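Local coordinates for protein nucleoside kinase (Methanococcus jannaschii, PDB 2C4E) that phosphorylates a broad range of nucleosides to their monophosphates, preferring inosine, guanosine and cytidine as acceptors and ATP as phosphate donor, at residues A[163-174]-A[189-199]. Numbering follows the deposited sequence.
Sequences QDLPQYSKEMLL and EFERASNLLNF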
loop_
_atom_site.group_PDB
_atom_site.type_symbol
_atom_site.label_atom_id
_atom_site.label_comp_id
_atom_site.label_asym_id
_atom_site.label_seq_id
_atom_site.Cartn_x
_atom_site.Cartn_y
_atom_site.Cartn_z
ATOM N N GLN A 163 -1.477 -17.286 10.698
ATOM C CA GLN A 163 -0.323 -16.382 10.810
ATOM C C GLN A 163 -0.277 -15.632 12.146
ATOM O O GLN A 163 0.730 -14.979 12.448
ATOM C CB GLN A 163 -0.306 -15.384 9.646
ATOM C CG GLN A 163 -0.125 -16.028 8.268
ATOM C CD GLN A 163 1.304 -16.469 7.979
ATOM O OE1 GLN A 163 2.178 -16.397 8.846
ATOM N NE2 GLN A 163 1.541 -16.930 6.758
ATOM N N ASP A 164 -1.353 -15.710 12.933
ATOM C CA ASP A 164 -1.362 -15.184 14.293
ATOM C C ASP A 164 -0.576 -16.068 15.259
ATOM O O ASP A 164 -0.357 -15.660 16.385
ATOM C CB ASP A 164 -2.796 -15.106 14.854
ATOM C CG ASP A 164 -3.632 -13.994 14.241
ATOM O OD1 ASP A 164 -3.131 -13.225 13.392
ATOM O OD2 ASP A 164 -4.823 -13.829 14.586
ATOM N N LEU A 165 -0.182 -17.279 14.850
ATOM C CA LEU A 165 0.402 -18.254 15.788
ATOM C C LEU A 165 1.526 -17.716 16.695
ATOM O O LEU A 165 1.518 -17.994 17.895
ATOM C CB LEU A 165 0.855 -19.543 15.067
ATOM C CG LEU A 165 1.422 -20.630 15.999
ATOM C CD1 LEU A 165 0.340 -21.173 16.929
ATOM C CD2 LEU A 165 2.077 -21.772 15.210
ATOM N N PRO A 166 2.489 -16.965 16.149
ATOM C CA PRO A 166 3.556 -16.371 16.973
ATOM C C PRO A 166 3.102 -15.512 18.169
ATOM O O PRO A 166 3.864 -15.381 19.132
ATOM C CB PRO A 166 4.342 -15.523 15.962
ATOM C CG PRO A 166 4.096 -16.190 14.641
ATOM C CD PRO A 166 2.669 -16.647 14.718
ATOM N N GLN A 167 1.904 -14.935 18.103
ATOM C CA GLN A 167 1.365 -14.085 19.176
ATOM C C GLN A 167 0.855 -14.838 20.399
ATOM O O GLN A 167 0.581 -14.230 21.435
ATOM C CB GLN A 167 0.224 -13.219 18.636
ATOM C CG GLN A 167 0.671 -12.230 17.572
ATOM C CD GLN A 167 -0.483 -11.444 17.001
ATOM O OE1 GLN A 167 -1.269 -10.857 17.746
ATOM N NE2 GLN A 167 -0.592 -11.430 15.682
ATOM N N TYR A 168 0.697 -16.149 20.271
ATOM C CA TYR A 168 0.222 -16.975 21.367
ATOM C C TYR A 168 1.393 -17.531 22.162
ATOM O O TYR A 168 2.256 -18.214 21.605
ATOM C CB TYR A 168 -0.602 -18.148 20.825
ATOM C CG TYR A 168 -1.943 -17.762 20.232
ATOM C CD1 TYR A 168 -2.033 -17.233 18.949
ATOM C CD2 TYR A 168 -3.122 -17.927 20.954
ATOM C CE1 TYR A 168 -3.251 -16.877 18.401
ATOM C CE2 TYR A 168 -4.364 -17.574 20.408
ATOM C CZ TYR A 168 -4.422 -17.053 19.133
ATOM O OH TYR A 168 -5.629 -16.697 18.591
ATOM N N SER A 169 1.401 -17.254 23.463
ATOM C CA SER A 169 2.315 -17.889 24.394
ATOM C C SER A 169 1.932 -19.337 24.539
ATOM O O SER A 169 0.798 -19.719 24.218
ATOM C CB SER A 169 2.209 -17.232 25.777
ATOM O OG SER A 169 0.923 -17.482 26.330
ATOM N N LYS A 170 2.842 -20.132 25.083
ATOM C CA LYS A 170 2.528 -21.512 25.433
ATOM C C LYS A 170 1.178 -21.586 26.171
ATOM O O LYS A 170 0.331 -22.428 25.866
ATOM C CB LYS A 170 3.643 -22.101 26.302
ATOM C CG LYS A 170 3.558 -23.600 26.496
ATOM C CD LYS A 170 4.678 -24.104 27.395
ATOM C CE LYS A 170 4.475 -25.570 27.753
ATOM N NZ LYS A 170 5.617 -26.116 28.543
ATOM N N GLU A 171 0.975 -20.673 27.114
ATOM C CA GLU A 171 -0.189 -20.716 28.017
ATOM C C GLU A 171 -1.503 -20.358 27.322
ATOM O O GLU A 171 -2.544 -21.008 27.521
ATOM C CB GLU A 171 0.062 -19.778 29.211
ATOM C CG GLU A 171 1.162 -20.250 30.163
ATOM C CD GLU A 171 2.583 -19.921 29.704
ATOM O OE1 GLU A 171 2.785 -18.928 28.971
ATOM O OE2 GLU A 171 3.514 -20.663 30.088
ATOM N N MET A 172 -1.453 -19.319 26.503
ATOM C CA MET A 172 -2.613 -18.866 25.776
ATOM C C MET A 172 -3.020 -19.839 24.669
ATOM O O MET A 172 -4.202 -20.016 24.381
ATOM C CB MET A 172 -2.322 -17.520 25.147
ATOM C CG MET A 172 -3.559 -16.877 24.585
ATOM S SD MET A 172 -3.167 -15.345 23.785
ATOM C CE MET A 172 -4.825 -14.762 23.372
ATOM N N LEU A 173 -2.038 -20.433 24.013
ATOM C CA LEU A 173 -2.326 -21.420 22.977
ATOM C C LEU A 173 -2.970 -22.656 23.572
ATOM O O LEU A 173 -3.907 -23.209 22.994
ATOM C CB LEU A 173 -1.049 -21.806 22.217
ATOM C CG LEU A 173 -1.253 -22.675 20.977
ATOM C CD1 LEU A 173 -2.196 -21.983 19.990
ATOM C CD2 LEU A 173 0.106 -22.997 20.330
ATOM N N LEU A 174 -2.482 -23.079 24.730
ATOM C CA LEU A 174 -3.039 -24.229 25.413
ATOM C C LEU A 174 -4.480 -23.900 25.775
ATOM O O LEU A 174 -5.371 -24.700 25.549
ATOM C CB LEU A 174 -2.228 -24.560 26.666
ATOM C CG LEU A 174 -2.665 -25.775 27.473
ATOM C CD1 LEU A 174 -2.618 -27.042 26.626
ATOM C CD2 LEU A 174 -1.762 -25.915 28.715
ATOM N N GLU A 189 3.073 -24.680 10.936
ATOM C CA GLU A 189 2.508 -24.078 12.115
ATOM C C GLU A 189 2.270 -25.193 13.145
ATOM O O GLU A 189 2.535 -25.016 14.316
ATOM C CB GLU A 189 1.267 -23.258 11.680
ATOM C CG GLU A 189 1.489 -22.710 10.246
ATOM C CD GLU A 189 0.929 -21.340 9.961
ATOM O OE1 GLU A 189 -0.316 -21.216 9.848
ATOM O OE2 GLU A 189 1.758 -20.415 9.767
ATOM N N PHE A 190 1.874 -26.371 12.677
ATOM C CA PHE A 190 1.678 -27.523 13.551
ATOM C C PHE A 190 3.028 -27.904 14.228
ATOM O O PHE A 190 3.075 -28.160 15.442
ATOM C CB PHE A 190 1.133 -28.702 12.743
ATOM C CG PHE A 190 1.064 -29.989 13.524
ATOM C CD1 PHE A 190 0.122 -30.134 14.528
ATOM C CD2 PHE A 190 1.942 -31.034 13.260
ATOM C CE1 PHE A 190 0.047 -31.319 15.258
ATOM C CE2 PHE A 190 1.879 -32.214 13.994
ATOM C CZ PHE A 190 0.914 -32.347 14.991
ATOM N N GLU A 191 4.112 -27.920 13.459
ATOM C CA GLU A 191 5.403 -28.291 14.020
ATOM C C GLU A 191 5.773 -27.229 15.061
ATOM O O GLU A 191 6.303 -27.557 16.115
ATOM C CB GLU A 191 6.490 -28.530 12.923
ATOM C CG GLU A 191 6.178 -29.768 12.051
ATOM C CD GLU A 191 7.194 -30.092 10.928
ATOM O OE1 GLU A 191 8.098 -29.286 10.611
ATOM O OE2 GLU A 191 7.091 -31.197 10.326
ATOM N N ARG A 192 5.459 -25.963 14.785
ATOM C CA ARG A 192 5.874 -24.877 15.676
ATOM C C ARG A 192 5.080 -24.924 16.968
ATOM O O ARG A 192 5.636 -24.762 18.060
ATOM C CB ARG A 192 5.702 -23.519 14.994
ATOM C CG ARG A 192 5.738 -22.310 15.931
ATOM C CD ARG A 192 6.387 -21.074 15.325
ATOM N NE ARG A 192 6.476 -19.978 16.289
ATOM C CZ ARG A 192 7.015 -18.788 16.040
ATOM N NH1 ARG A 192 7.535 -18.511 14.848
ATOM N NH2 ARG A 192 7.036 -17.865 16.993
ATOM N N ALA A 193 3.778 -25.151 16.820
ATOM C CA ALA A 193 2.859 -25.254 17.942
ATOM C C ALA A 193 3.234 -26.451 18.806
ATOM O O ALA A 193 3.218 -26.350 20.030
ATOM C CB ALA A 193 1.422 -25.384 17.468
ATOM N N SER A 194 3.598 -27.561 18.165
ATOM C CA SER A 194 3.899 -28.803 18.882
ATOM C C SER A 194 5.187 -28.674 19.671
ATOM O O SER A 194 5.289 -29.157 20.801
ATOM C CB SER A 194 3.968 -29.985 17.914
ATOM O OG SER A 194 2.735 -30.159 17.226
ATOM N N ASN A 195 6.180 -28.012 19.077
ATOM C CA ASN A 195 7.436 -27.728 19.768
ATOM C C ASN A 195 7.190 -26.790 20.954
ATOM O O ASN A 195 7.704 -27.009 22.049
ATOM C CB ASN A 195 8.462 -27.138 18.776
ATOM C CG ASN A 195 9.846 -26.941 19.388
ATOM O OD1 ASN A 195 10.357 -25.820 19.439
ATOM N ND2 ASN A 195 10.472 -28.029 19.818
ATOM N N LEU A 196 6.360 -25.770 20.760
ATOM C CA LEU A 196 6.059 -24.830 21.839
ATOM C C LEU A 196 5.328 -25.503 23.009
ATOM O O LEU A 196 5.667 -25.269 24.173
ATOM C CB LEU A 196 5.255 -23.646 21.313
ATOM C CG LEU A 196 4.865 -22.560 22.325
ATOM C CD1 LEU A 196 6.078 -21.826 22.869
ATOM C CD2 LEU A 196 3.873 -21.593 21.685
ATOM N N LEU A 197 4.350 -26.352 22.696
ATOM C CA LEU A 197 3.517 -27.012 23.707
ATOM C C LEU A 197 4.133 -28.303 24.286
ATOM O O LEU A 197 3.631 -28.832 25.281
ATOM C CB LEU A 197 2.145 -27.344 23.106
ATOM C CG LEU A 197 1.287 -26.174 22.624
ATOM C CD1 LEU A 197 0.200 -26.634 21.658
ATOM C CD2 LEU A 197 0.650 -25.454 23.796
ATOM N N ASN A 198 5.222 -28.786 23.682
ATOM C CA ASN A 198 5.722 -30.160 23.864
ATOM C C ASN A 198 4.579 -31.165 23.698
ATOM O O ASN A 198 4.417 -32.090 24.491
ATOM C CB ASN A 198 6.479 -30.361 25.195
ATOM C CG ASN A 198 7.194 -31.720 25.274
ATOM O OD1 ASN A 198 7.707 -32.242 24.276
ATOM N ND2 ASN A 198 7.231 -32.295 26.471
ATOM N N PHE A 199 3.799 -30.967 22.641
ATOM C CA PHE A 199 2.682 -31.854 22.318
ATOM C C PHE A 199 3.026 -32.816 21.203
ATOM O O PHE A 199 3.634 -32.436 20.203
ATOM C CB PHE A 199 1.480 -31.029 21.857
ATOM C CG PHE A 199 0.540 -30.618 22.960
ATOM C CD1 PHE A 199 -0.766 -30.262 22.651
ATOM C CD2 PHE A 199 0.948 -30.547 24.286
ATOM C CE1 PHE A 199 -1.642 -29.856 23.633
ATOM C CE2 PHE A 199 0.043 -30.145 25.277
ATOM C CZ PHE A 199 -1.241 -29.814 24.940
#
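Leu173 and Leu197 meet where two neighbouring helices of the ribokinase fold pack beside the central sheet. The helix starting at Lys170 and the helix of 189-197 flank strand 182-186 in the chain. The axes of segments 170-174 and 189-197 cross at -113° and come within 10.1 Å. The tight part is apolar. Leu173 CD2 lies 3.9 Å from Leu197 CD1 and 4.0 Å from Ala193 CB, and the two leucine side chains cross at about a right angle. Leu197 has CG anti to its carbonyl carbon (chi1 -62°). From there its second methyl, CD2, lies against the backbone of the other helix, beside the bond from Leu174 N to Lys170 O. Replacing Leu197 by an alanine would remove both methyls, which would probably open a gap beside Leu173 CD2 and the backbone at Lys170. Tyr204 of helix 201-205 packs against Ala193 and Leu197 as well. Leu165 comes in from the 3-10 segment. Its CD2 touches Glu189 O at 3.4 Å and Arg192 CG; the Leu165 and Arg192 side chains run past each other in opposite directions.

The outer side faces solvent: Pro166, Lys170, Arg192 and Leu196 are exposed there. Pro166 CG sits over one face of the Arg192 guanidinium, offset toward its rim. Leu196 CD2 lies against Tyr168 O and Lys170 N. Lys170 runs fully extended along the end of helix 189-197, with its CG 3.6 Å from Leu196 O. Gln163, which binds substrate, only approaches Glu189: Gln163 OE1 and Glu189 OE2 are 4.1 Å apart. At a separate, partly exposed end, Leu174 CD1 meets the Phe199 ring obliquely, 3.5 Å from Phe199 CZ.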